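Local atomic coordinates of Alr1010 protein (Nostoc, PDB entry 3URG), a protein that probably binds calcium ions in the cyanobacterial cell. Residues E31-I34 / E35-I39; M50-Y53 / Y54-D58; K70-K74 / T75-E79; D127-Q130 / E131-D135; A134-L137 / Y138-R142. One frame throughout, in Å; residues are numbered along the deposited sequence.

Contact 1: E31-I34 / E35-I39; sequences EHRI and ETEII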
# COMPACT_ATOMS: atom_id res chain seq x y z
N GLU A 31 9.27 -0.63 13.12
CA GLU A 31 10.57 -0.07 12.76
C GLU A 31 11.61 -1.16 12.51
O GLU A 31 12.34 -1.11 11.53
CB GLU A 31 11.06 0.90 13.86
CG GLU A 31 10.17 2.14 14.05
CD GLU A 31 10.35 3.18 12.95
OE1 GLU A 31 11.32 3.08 12.16
OE2 GLU A 31 9.52 4.11 12.88
N HIS A 32 11.68 -2.15 13.39
CA HIS A 32 12.66 -3.23 13.22
C HIS A 32 12.40 -3.97 11.91
O HIS A 32 13.33 -4.28 11.17
CB HIS A 32 12.59 -4.22 14.39
CG HIS A 32 13.55 -5.36 14.27
ND1 HIS A 32 14.91 -5.20 14.45
CD2 HIS A 32 13.35 -6.68 14.04
CE1 HIS A 32 15.50 -6.37 14.31
NE2 HIS A 32 14.58 -7.28 14.05
N ARG A 33 11.14 -4.26 11.65
CA ARG A 33 10.78 -5.03 10.47
C ARG A 33 11.08 -4.23 9.20
O ARG A 33 11.61 -4.76 8.22
CB ARG A 33 9.30 -5.43 10.52
CG ARG A 33 8.84 -6.20 9.30
CD ARG A 33 7.55 -6.96 9.59
NE ARG A 33 6.48 -6.09 10.08
CZ ARG A 33 5.94 -6.20 11.29
NH1 ARG A 33 6.39 -7.13 12.13
NH2 ARG A 33 4.97 -5.38 11.67
N ILE A 34 10.74 -2.94 9.22
CA ILE A 34 11.02 -2.09 8.06
C ILE A 34 12.52 -2.03 7.80
O ILE A 34 12.97 -2.14 6.65
CB ILE A 34 10.48 -0.67 8.26
CG1 ILE A 34 8.95 -0.67 8.16
CG2 ILE A 34 11.10 0.28 7.22
CD1 ILE A 34 8.31 0.58 8.70
N GLU A 35 13.29 -1.84 8.86
CA GLU A 35 14.74 -1.76 8.76
C GLU A 35 15.37 -3.03 8.18
O GLU A 35 16.23 -2.97 7.29
CB GLU A 35 15.35 -1.49 10.14
CG GLU A 35 16.86 -1.67 10.17
CD GLU A 35 17.44 -1.46 11.57
OE1 GLU A 35 18.28 -2.28 11.99
OE2 GLU A 35 17.05 -0.48 12.24
N THR A 36 14.95 -4.19 8.69
CA THR A 36 15.68 -5.43 8.43
C THR A 36 15.12 -6.25 7.28
O THR A 36 15.83 -7.07 6.70
CB THR A 36 15.77 -6.33 9.71
OG1 THR A 36 14.47 -6.79 10.07
CG2 THR A 36 16.35 -5.55 10.85
N GLU A 37 13.85 -6.03 6.97
CA GLU A 37 13.15 -6.79 5.96
C GLU A 37 12.90 -5.96 4.72
O GLU A 37 12.92 -6.48 3.67
CB GLU A 37 11.87 -7.42 6.50
CG GLU A 37 12.08 -8.15 7.78
CD GLU A 37 10.97 -9.09 8.13
OE1 GLU A 37 10.25 -9.49 7.22
OE2 GLU A 37 10.82 -9.44 9.30
N ILE A 38 12.73 -4.66 4.87
CA ILE A 38 12.30 -3.83 3.77
C ILE A 38 13.17 -2.80 3.08
O ILE A 38 13.02 -2.56 1.88
CB ILE A 38 11.03 -3.04 4.16
CG1 ILE A 38 9.96 -3.94 4.73
CG2 ILE A 38 10.51 -2.28 2.99
CD1 ILE A 38 8.77 -3.21 5.20
N ILE A 39 13.85 -2.05 3.93
CA ILE A 39 14.82 -1.08 3.53
C ILE A 39 16.17 -1.74 3.36
O ILE A 39 16.80 -1.56 2.36
CB ILE A 39 14.88 0.06 4.53
CG1 ILE A 39 13.56 0.80 4.57
CG2 ILE A 39 15.98 0.98 4.17
CD1 ILE A 39 13.23 1.47 3.34
O HOH W 1 16.47 -2.98 14.78
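Ile34 meets both Ile38 and Ile39 where helix 28-39 widens from alpha-helical turns into a pi-type turn over its last residues. Its two branches divide the work. CG1 lies 3.9 Å from Ile38 CD1, and these two side chains are slanted against each other. CG2 stands 3.7 Å from Ile39 CG1, and those two run alongside, pointing the same way. CG2 of Ile34 can do this because it is anti to the backbone N, while CG1 lies beside that N (chi1 -72°). The apolar side so formed faces the other helices: Ile34 and Ile38 touch Trp52 of helix 45-59.

Arg33 meets Glu37 through carbon rather than charge. Arg33 CG is 3.8 Å from Glu37 CD, and the guanidinium and carboxylate planes stand at 82°. Arg33 NE is 5.5 Å from Glu37 OE2, so no ion pair closes here. The guanidinium turns to Asp135 of helix 127-141, with which it makes a salt bridge.

Glu35 leans its CB on the carbonyls of the turn before it. Its extended chain carries OE1 to a water that also bonds His32 ND1, though the bond to Glu35 is weak. The His32 ring has Thr36 CG2 over one face. Thr36 grips His32 O with both OG1 and N, which arrive from opposite faces of that carbonyl.

Ile34 O also takes two donors. Ile38 N approaches from above the carbonyl plane at 3.1 Å, while Ile39 N comes nearly in line with the C=O bond, 2.9 Å from Ile34 O.

Contact 2: M50-Y53 / Y54-D58; sequences MGWY and YYLDD. With NA (sodium ion), chain C; MNB (5-mercapto-2-nitro-benzoic acid), chain B.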
# COMPACT_ATOMS: atom_id res chain seq x y z
N MET A 50 11.98 0.78 -4.20
CA MET A 50 12.04 -0.59 -4.72
C MET A 50 11.88 -1.61 -3.59
O MET A 50 11.14 -2.59 -3.72
CB MET A 50 13.34 -0.84 -5.47
CG MET A 50 13.41 -2.19 -6.18
SD MET A 50 15.09 -2.56 -6.74
CE MET A 50 15.92 -2.87 -5.20
N GLY A 51 12.57 -1.38 -2.48
CA GLY A 51 12.42 -2.24 -1.31
C GLY A 51 10.97 -2.39 -0.89
O GLY A 51 10.49 -3.50 -0.63
N TRP A 52 10.25 -1.28 -0.82
CA TRP A 52 8.85 -1.36 -0.41
C TRP A 52 8.00 -2.09 -1.45
O TRP A 52 7.08 -2.83 -1.11
CB TRP A 52 8.28 0.05 -0.16
CG TRP A 52 8.42 0.50 1.25
CD1 TRP A 52 9.38 1.34 1.76
CD2 TRP A 52 7.59 0.12 2.35
NE1 TRP A 52 9.17 1.52 3.11
CE2 TRP A 52 8.08 0.77 3.49
CE3 TRP A 52 6.48 -0.71 2.47
CZ2 TRP A 52 7.50 0.61 4.74
CZ3 TRP A 52 5.91 -0.87 3.71
CH2 TRP A 52 6.41 -0.20 4.83
N TYR A 53 8.29 -1.86 -2.73
CA TYR A 53 7.51 -2.46 -3.80
C TYR A 53 7.61 -3.98 -3.74
O TYR A 53 6.59 -4.68 -3.76
CB TYR A 53 7.97 -1.95 -5.18
CG TYR A 53 7.12 -2.44 -6.34
CD1 TYR A 53 6.00 -1.73 -6.76
CD2 TYR A 53 7.43 -3.62 -7.00
CE1 TYR A 53 5.22 -2.17 -7.82
CE2 TYR A 53 6.64 -4.08 -8.06
CZ TYR A 53 5.54 -3.35 -8.46
OH TYR A 53 4.77 -3.79 -9.51
N TYR A 54 8.83 -4.49 -3.69
CA TYR A 54 9.07 -5.93 -3.58
C TYR A 54 8.54 -6.51 -2.28
O TYR A 54 8.02 -7.62 -2.25
CB TYR A 54 10.57 -6.26 -3.71
CG TYR A 54 11.11 -6.09 -5.13
CD1 TYR A 54 10.30 -6.32 -6.23
CD2 TYR A 54 12.44 -5.72 -5.36
CE1 TYR A 54 10.77 -6.17 -7.52
CE2 TYR A 54 12.93 -5.57 -6.65
CZ TYR A 54 12.09 -5.80 -7.73
OH TYR A 54 12.57 -5.66 -9.02
N TYR A 55 8.69 -5.78 -1.18
CA TYR A 55 8.17 -6.30 0.08
C TYR A 55 6.65 -6.51 -0.01
O TYR A 55 6.14 -7.58 0.31
CB TYR A 55 8.54 -5.40 1.27
CG TYR A 55 7.82 -5.76 2.57
CD1 TYR A 55 8.23 -6.83 3.36
CD2 TYR A 55 6.74 -5.01 2.99
CE1 TYR A 55 7.57 -7.14 4.55
CE2 TYR A 55 6.08 -5.31 4.18
CZ TYR A 55 6.49 -6.37 4.95
OH TYR A 55 5.81 -6.63 6.12
N LEU A 56 5.94 -5.51 -0.47
CA LEU A 56 4.51 -5.57 -0.56
C LEU A 56 4.04 -6.63 -1.54
O LEU A 56 3.16 -7.40 -1.27
CB LEU A 56 3.95 -4.21 -0.92
CG LEU A 56 3.99 -3.14 0.15
CD1 LEU A 56 3.61 -1.84 -0.37
CD2 LEU A 56 3.19 -3.48 1.31
N ASP A 57 4.72 -6.69 -2.66
CA ASP A 57 4.44 -7.71 -3.66
C ASP A 57 4.65 -9.09 -3.10
O ASP A 57 3.95 -10.02 -3.46
CB ASP A 57 5.32 -7.55 -4.89
CG ASP A 57 4.76 -8.29 -6.10
OD1 ASP A 57 5.54 -8.60 -7.03
OD2 ASP A 57 3.54 -8.55 -6.13
N ASP A 58 5.65 -9.24 -2.24
CA ASP A 58 5.94 -10.54 -1.64
C ASP A 58 5.01 -10.92 -0.49
O ASP A 58 4.72 -12.09 -0.29
CB ASP A 58 7.37 -10.54 -1.11
CG ASP A 58 8.24 -11.51 -1.85
OD1 ASP A 58 8.14 -12.73 -1.55
OD2 ASP A 58 9.01 -11.07 -2.72
NA NA C . 1.98 -11.59 -3.23
C6 MNB B . 11.41 0.03 -10.25
C1 MNB B . 12.51 0.55 -10.86
C2 MNB B . 13.41 1.36 -10.10
C3 MNB B . 13.14 1.61 -8.71
C4 MNB B . 12.00 1.07 -8.09
C5 MNB B . 11.15 0.30 -8.82
S5 MNB B . 9.73 -0.40 -8.08
C10 MNB B . 12.68 0.22 -12.31
O12 MNB B . 13.58 0.68 -12.98
O11 MNB B . 11.72 -0.54 -12.95
N7 MNB B . 14.61 1.96 -10.62
O9 MNB B . 15.33 2.71 -9.85
O8 MNB B . 15.02 1.72 -11.82
O HOH W 2 2.72 -11.43 -5.98
O HOH W 3 3.44 -13.70 -2.26
O HOH W 4 0.05 -13.38 -4.04
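Met50 and Tyr54 are one turn apart on helix 45-59, a regular alpha-helix here, and form a Met-aromatic contact. The Met50 chain crosses the Tyr54 ring at a slant. CG presses 3.4 Å from Tyr54 CE2, and SD sits obliquely, 4.9 Å from the ring centroid. The chain reaches there because CG leaves anti to the backbone N (chi1 -173°) and SD lies past it. The ring carbon across from CE2, Tyr54 CD1, touches Tyr53 CD2 of the preceding residue.

Tyr53 and Met50 line the pocket of the bound 5-mercapto-2-nitro-benzoic acid. The ligand fills a hollow beside them: its C4 meets Met50 CB at 3.5 Å, and its S5 lies 3.7 Å from Tyr53 CB. The hydroxyl of Tyr53 bonds Ala89 O. With an alanine here in place of Tyr53, a gap would probably open beside the ligand sulfur, and Tyr54 CD1 and Ala89 O would lose their partners.

On the buried side Leu56 is the bump. Its CG sits at the edge of the Trp52 ring, 4.2 Å from CE3. The same indole meets Trp136 and Trp139 of helix 127-141 edge-to-face. Glycine at Gly51 has no side chain on the side near helix 28-39.

Near the C-terminal end, the backbone rather than the carboxylate of Asp57 binds sodium, and Leu60 O shares the ion. Three waters join them, and one of these donates to Asp57 OD2. Asp57 O is 2.5 Å from the sodium ion.

Contact 3: K70-K74 / T75-E79; sequences KKSRK and TSTIE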
# COMPACT_ATOMS: atom_id res chain seq x y z
N LYS A 70 -12.50 5.73 -3.75
CA LYS A 70 -12.19 6.32 -5.04
C LYS A 70 -12.69 7.76 -5.06
O LYS A 70 -13.90 8.01 -5.14
CB LYS A 70 -12.81 5.49 -6.17
CG LYS A 70 -12.56 6.03 -7.57
CD LYS A 70 -13.09 5.07 -8.63
CE LYS A 70 -13.74 5.80 -9.79
NZ LYS A 70 -12.77 6.58 -10.60
N LYS A 71 -11.76 8.70 -4.97
CA LYS A 71 -12.09 10.12 -4.77
C LYS A 71 -12.20 10.89 -6.09
O LYS A 71 -11.42 10.67 -7.02
CB LYS A 71 -11.03 10.78 -3.88
CG LYS A 71 -10.83 10.12 -2.53
CD LYS A 71 -9.65 10.75 -1.80
CE LYS A 71 -9.41 10.07 -0.46
NZ LYS A 71 -8.21 10.62 0.24
N SER A 72 -13.16 11.81 -6.17
CA SER A 72 -13.22 12.73 -7.31
C SER A 72 -13.03 14.17 -6.86
O SER A 72 -13.97 14.82 -6.40
CB SER A 72 -14.54 12.58 -8.07
OG SER A 72 -14.69 13.65 -8.99
N ARG A 73 -11.80 14.66 -7.01
CA ARG A 73 -11.45 16.01 -6.59
C ARG A 73 -12.33 17.04 -7.30
O ARG A 73 -12.77 18.02 -6.70
CB ARG A 73 -9.98 16.27 -6.89
CG ARG A 73 -9.39 17.45 -6.15
CD ARG A 73 -7.96 17.70 -6.60
NE ARG A 73 -7.28 18.71 -5.79
CZ ARG A 73 -6.28 18.44 -4.95
NH1 ARG A 73 -5.85 17.19 -4.82
NH2 ARG A 73 -5.71 19.41 -4.25
N LYS A 74 -12.60 16.81 -8.57
CA LYS A 74 -13.34 17.79 -9.36
C LYS A 74 -14.76 18.02 -8.86
O LYS A 74 -15.31 19.10 -9.00
CB LYS A 74 -13.37 17.39 -10.84
CG LYS A 74 -12.10 17.74 -11.61
CD LYS A 74 -12.39 17.84 -13.12
CE LYS A 74 -11.14 18.19 -13.92
NZ LYS A 74 -10.14 17.09 -13.92
N THR A 75 -15.37 17.00 -8.27
CA THR A 75 -16.77 17.14 -7.89
C THR A 75 -16.95 17.08 -6.38
O THR A 75 -18.07 17.19 -5.88
CB THR A 75 -17.65 16.06 -8.57
OG1 THR A 75 -17.13 14.76 -8.26
CG2 THR A 75 -17.64 16.26 -10.08
N SER A 76 -15.83 16.93 -5.67
CA SER A 76 -15.83 16.77 -4.23
C SER A 76 -16.70 15.58 -3.82
O SER A 76 -17.49 15.67 -2.88
CB SER A 76 -16.30 18.05 -3.52
OG SER A 76 -15.46 19.16 -3.81
N THR A 77 -16.57 14.47 -4.53
CA THR A 77 -17.33 13.29 -4.14
C THR A 77 -16.44 12.08 -3.96
O THR A 77 -15.29 12.06 -4.43
CB THR A 77 -18.47 12.97 -5.14
OG1 THR A 77 -17.94 12.81 -6.46
CG2 THR A 77 -19.51 14.10 -5.15
N ILE A 78 -16.96 11.07 -3.28
CA ILE A 78 -16.23 9.84 -3.01
C ILE A 78 -17.10 8.63 -3.36
O ILE A 78 -18.25 8.53 -2.89
CB ILE A 78 -15.80 9.76 -1.54
CG1 ILE A 78 -14.91 10.95 -1.19
CG2 ILE A 78 -15.08 8.44 -1.25
CD1 ILE A 78 -14.69 11.15 0.29
N GLU A 79 -16.56 7.74 -4.19
CA GLU A 79 -17.18 6.44 -4.45
C GLU A 79 -16.43 5.34 -3.72
O GLU A 79 -15.30 4.99 -4.09
CB GLU A 79 -17.19 6.14 -5.95
CG GLU A 79 -17.93 4.85 -6.33
CD GLU A 79 -17.89 4.56 -7.83
OE1 GLU A 79 -17.30 5.38 -8.57
OE2 GLU A 79 -18.45 3.53 -8.25
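Thr75 meets Ser72 across the turn of a beta hairpin. Thr75 OG1 and Ser72 OG are hydrogen-bonded at 2.8 Å, and either could be the donor. Thr75 OG1 also bonds Thr77 OG1 at 2.8 Å, so it links three hydroxyl groups in a row. It can do so because chi1 of 56° sets it between the backbone N and the carbonyl carbon, with CG2 anti to the carbonyl carbon. Thr75 N reaches Ser72 O from above the carbonyl plane.

Ser76 has left-handed helical backbone angles (56/44), which turn the chain back toward the strand. Its N makes a weak bond to Arg73 O. Ser76 and Thr77 both face Ser72, which makes a G1 beta bulge.

Thr77 begins the strand. It forms a hydrogen-bonded pair with Ser72: Ser72 N gives to Thr77 O at 2.8 Å, and Thr77 N gives back to Ser72 O. Ser72 O therefore holds two donors, Thr75 N and Thr77 N, on opposite faces of its plane.

Ile78 and Lys71 form the non-hydrogen-bonded pair. Their side chains share a face of the sheet, with Lys71 CG 4.4 Å from Ile78 CG1.

Glu79 closes the next hydrogen-bonded pair with Lys70. The two side chains run side by side on the face they share with Ser72 and Thr77. Lys70 CE is 3.8 Å from Glu79 OE1, but NZ stays 5.1 Å from that oxygen.

The hairpin joins strands 64-72 and 77-86 of the antiparallel sheet. Across the sheet, strand 120-122 lies beside 64-72 and strand 99-104 beside 77-86.

Contact 4: D127-Q130 / E131-D135; sequences DDTQ and EAIAD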
# COMPACT_ATOMS: atom_id res chain seq x y z
N ASP A 127 -3.38 -12.72 8.34
CA ASP A 127 -2.56 -11.90 9.22
C ASP A 127 -1.41 -11.19 8.52
O ASP A 127 -1.14 -10.02 8.80
CB ASP A 127 -2.02 -12.73 10.38
CG ASP A 127 -3.11 -13.12 11.35
OD1 ASP A 127 -4.20 -12.51 11.29
OD2 ASP A 127 -2.86 -14.03 12.17
N ASP A 128 -0.71 -11.89 7.63
CA ASP A 128 0.47 -11.30 6.99
C ASP A 128 0.10 -10.17 6.04
O ASP A 128 0.84 -9.19 5.91
CB ASP A 128 1.27 -12.38 6.26
CG ASP A 128 1.88 -13.40 7.22
OD1 ASP A 128 2.10 -13.03 8.41
OD2 ASP A 128 2.14 -14.55 6.81
N THR A 129 -1.05 -10.28 5.38
CA THR A 129 -1.48 -9.24 4.45
C THR A 129 -1.83 -8.00 5.25
O THR A 129 -1.39 -6.89 4.94
CB THR A 129 -2.72 -9.70 3.62
OG1 THR A 129 -2.35 -10.78 2.76
CG2 THR A 129 -3.27 -8.57 2.77
N GLN A 130 -2.63 -8.21 6.29
CA GLN A 130 -3.01 -7.13 7.18
C GLN A 130 -1.78 -6.42 7.76
O GLN A 130 -1.72 -5.19 7.82
CB GLN A 130 -3.88 -7.68 8.31
CG GLN A 130 -3.99 -6.79 9.52
CD GLN A 130 -4.32 -7.59 10.78
OE1 GLN A 130 -5.49 -7.79 11.12
NE2 GLN A 130 -3.28 -8.06 11.47
N GLU A 131 -0.79 -7.20 8.20
CA GLU A 131 0.43 -6.63 8.76
C GLU A 131 1.17 -5.73 7.76
O GLU A 131 1.58 -4.61 8.09
CB GLU A 131 1.35 -7.74 9.26
CG GLU A 131 2.63 -7.24 9.90
CD GLU A 131 3.45 -8.38 10.45
OE1 GLU A 131 4.34 -8.86 9.72
OE2 GLU A 131 3.20 -8.80 11.60
N ALA A 132 1.35 -6.23 6.53
CA ALA A 132 2.07 -5.47 5.50
C ALA A 132 1.34 -4.18 5.16
O ALA A 132 1.95 -3.13 4.99
CB ALA A 132 2.27 -6.31 4.25
N ILE A 133 0.02 -4.24 5.06
CA ILE A 133 -0.73 -3.01 4.84
C ILE A 133 -0.55 -2.02 5.99
O ILE A 133 -0.33 -0.83 5.76
CB ILE A 133 -2.23 -3.29 4.61
CG1 ILE A 133 -2.42 -4.03 3.29
CG2 ILE A 133 -3.00 -1.98 4.57
CD1 ILE A 133 -3.89 -4.46 3.04
N ALA A 134 -0.66 -2.52 7.23
CA ALA A 134 -0.43 -1.70 8.42
C ALA A 134 0.98 -1.09 8.47
O ALA A 134 1.16 0.03 8.95
CB ALA A 134 -0.70 -2.51 9.67
N ASP A 135 1.97 -1.83 7.99
CA ASP A 135 3.35 -1.33 7.98
C ASP A 135 3.44 -0.13 7.04
O ASP A 135 4.10 0.88 7.32
CB ASP A 135 4.32 -2.41 7.51
CG ASP A 135 4.66 -3.44 8.59
OD1 ASP A 135 5.18 -4.51 8.22
OD2 ASP A 135 4.41 -3.19 9.80
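The peptide carbonyl of Thr129 is a flat group met almost straight on: Ile133 N reaches Thr129 O at 3.0 Å. The carbonyls of Asp127, Asp128 and Gln130 are met at a slant. Glu131 N, Ala132 N and Ala134 N each approach tilted from the carbonyl plane of the residue four before. Gln130 CB lies 3.1 Å from Glu131 N, and Gln130 CG lies by the same nitrogen.

This is the first part of helix 127-141. Thr129 and Ile133 point the same way, with Thr129 CG2 4.2 Å from Ile133 CD1. Both side chains touch Phe64 of strand 64-72. Thr129 OG1 is hydrogen-bonded to Asp126 OD2 and to Glu61 N, so its hydroxyl ties the helix start to the loop after helix 45-59. Ala132 lies against Tyr55 and Thr59.

Asp128 OD1 and Glu131 OE1 are 4.9 Å apart. Glu131 OE1 has a weak, long ion pair with Arg33. The two acids carry like charges, and the positive end of the helix dipole nearby would probably ease their repulsion.

Contact 5: A134-L137 / Y138-R142; sequences ADWL and YWLAR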
# COMPACT_ATOMS: atom_id res chain seq x y z
N ALA A 134 -0.66 -2.52 7.23
CA ALA A 134 -0.43 -1.70 8.42
C ALA A 134 0.98 -1.09 8.47
O ALA A 134 1.16 0.03 8.95
CB ALA A 134 -0.70 -2.51 9.67
N ASP A 135 1.97 -1.83 7.99
CA ASP A 135 3.35 -1.33 7.98
C ASP A 135 3.44 -0.13 7.04
O ASP A 135 4.10 0.88 7.32
CB ASP A 135 4.32 -2.41 7.51
CG ASP A 135 4.66 -3.44 8.59
OD1 ASP A 135 5.18 -4.51 8.22
OD2 ASP A 135 4.41 -3.19 9.80
N TRP A 136 2.78 -0.26 5.90
CA TRP A 136 2.81 0.81 4.90
C TRP A 136 2.07 2.04 5.42
O TRP A 136 2.56 3.16 5.34
CB TRP A 136 2.21 0.32 3.57
CG TRP A 136 2.05 1.41 2.53
CD1 TRP A 136 0.89 1.83 1.94
CD2 TRP A 136 3.10 2.23 1.98
NE1 TRP A 136 1.15 2.84 1.05
CE2 TRP A 136 2.49 3.11 1.05
CE3 TRP A 136 4.48 2.30 2.17
CZ2 TRP A 136 3.22 4.05 0.32
CZ3 TRP A 136 5.21 3.24 1.43
CH2 TRP A 136 4.57 4.11 0.53
N LEU A 137 0.87 1.83 5.97
CA LEU A 137 0.13 2.91 6.60
C LEU A 137 0.94 3.59 7.72
O LEU A 137 0.90 4.81 7.89
CB LEU A 137 -1.21 2.39 7.14
CG LEU A 137 -2.16 1.92 6.04
CD1 LEU A 137 -3.46 1.35 6.61
CD2 LEU A 137 -2.44 3.08 5.09
N TYR A 138 1.68 2.78 8.48
CA TYR A 138 2.53 3.32 9.54
C TYR A 138 3.65 4.21 8.97
O TYR A 138 3.89 5.30 9.47
CB TYR A 138 3.12 2.18 10.37
CG TYR A 138 4.23 2.62 11.31
CD1 TYR A 138 5.56 2.44 10.96
CD2 TYR A 138 3.94 3.20 12.54
CE1 TYR A 138 6.59 2.86 11.82
CE2 TYR A 138 4.96 3.60 13.40
CZ TYR A 138 6.28 3.43 13.03
OH TYR A 138 7.29 3.84 13.89
N TRP A 139 4.33 3.71 7.95
CA TRP A 139 5.38 4.47 7.28
C TRP A 139 4.88 5.87 6.86
O TRP A 139 5.56 6.88 7.09
CB TRP A 139 5.88 3.66 6.07
CG TRP A 139 6.79 4.35 5.09
CD1 TRP A 139 6.42 5.12 4.03
CD2 TRP A 139 8.23 4.27 5.04
NE1 TRP A 139 7.54 5.54 3.34
CE2 TRP A 139 8.65 5.03 3.94
CE3 TRP A 139 9.19 3.64 5.84
CZ2 TRP A 139 10.00 5.18 3.62
CZ3 TRP A 139 10.52 3.79 5.51
CH2 TRP A 139 10.91 4.55 4.42
N LEU A 140 3.69 5.92 6.28
CA LEU A 140 3.12 7.19 5.82
C LEU A 140 2.75 8.08 7.00
O LEU A 140 3.06 9.27 7.02
CB LEU A 140 1.89 6.93 4.96
CG LEU A 140 2.20 6.27 3.62
CD1 LEU A 140 0.92 5.88 2.88
CD2 LEU A 140 3.05 7.20 2.77
N ALA A 141 2.11 7.49 8.00
CA ALA A 141 1.73 8.20 9.21
C ALA A 141 2.94 8.84 9.89
O ALA A 141 2.84 9.91 10.50
CB ALA A 141 1.03 7.25 10.17
N ARG A 142 4.10 8.19 9.79
CA ARG A 142 5.29 8.71 10.45
C ARG A 142 5.87 9.86 9.65
O ARG A 142 6.74 10.59 10.12
CB ARG A 142 6.34 7.60 10.67
CG ARG A 142 6.03 6.63 11.80
CD ARG A 142 6.20 7.30 13.16
NE ARG A 142 7.58 7.71 13.37
CZ ARG A 142 7.99 8.49 14.35
NH1 ARG A 142 7.12 8.94 15.25
NH2 ARG A 142 9.28 8.81 14.45
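Tyr138 N bonds Ala134 O at 2.8 Å, the shortest polar bond between 134-137 and 138-142. Trp139 N follows on Asp135 O, Leu140 N on Trp136 O and Ala141 N on Leu137 O, the regular bonds of an alpha-helix.

The Trp136 indole carries the side-chain packing of this turn. Leu140 CD1 lies over one face of its five-membered ring, 3.9 Å from the centroid and offset toward the rim, in a CH-pi contact. CD2 of the same leucine approaches the six-membered ring, 4.0 Å from CZ2.

Trp136 also meets Trp139, three residues on. The planes are only 16° from parallel, but the rings are slid apart and barely overlap. Both indoles leave with CG anti to the backbone N (chi1 173° for Trp136, 170° for Trp139), which lets Trp136 CZ3 come against Trp139 CD1 at 3.4 Å.

This is the C-terminal half of helix 127-141, whose buried side packs on helices 28-39 and 45-59. Replacing Trp136 by an alanine is likely to leave Leu140 CD1 without the ring face under it and to open a gap beside Trp139 CD1.

The Tyr138 side chain touches Arg30 and Ile34 of helix 28-39. Its hydroxyl is hydrogen-bonded to Glu31 OE2 and Asp27 N. Arg142 CG lies 3.4 Å above the plane of the Tyr138 ring, toward its rim.

Along the chain the contacts follow their numbers. Contact 1 lies on helix 28-39, contact 2 on helix 45-59, contact 3 on the hairpin of strands 64-72 and 77-86, and contacts 4 and 5 on helix 127-141, where they share Ala134 and Asp135. The centres of contacts 1, 2, 4 and 5 are about 10 to 14 Å apart, so the three helices form one packed group. Asp135 joins all three, with Arg33 from contact 1 and a probable bond from Tyr55 OH of contact 2. Contact 3 stands apart, about 24 to 35 Å from the other centres, at the turn that joins two inner strands of the sheet. Both bound groups touch contact 2, not the hairpin.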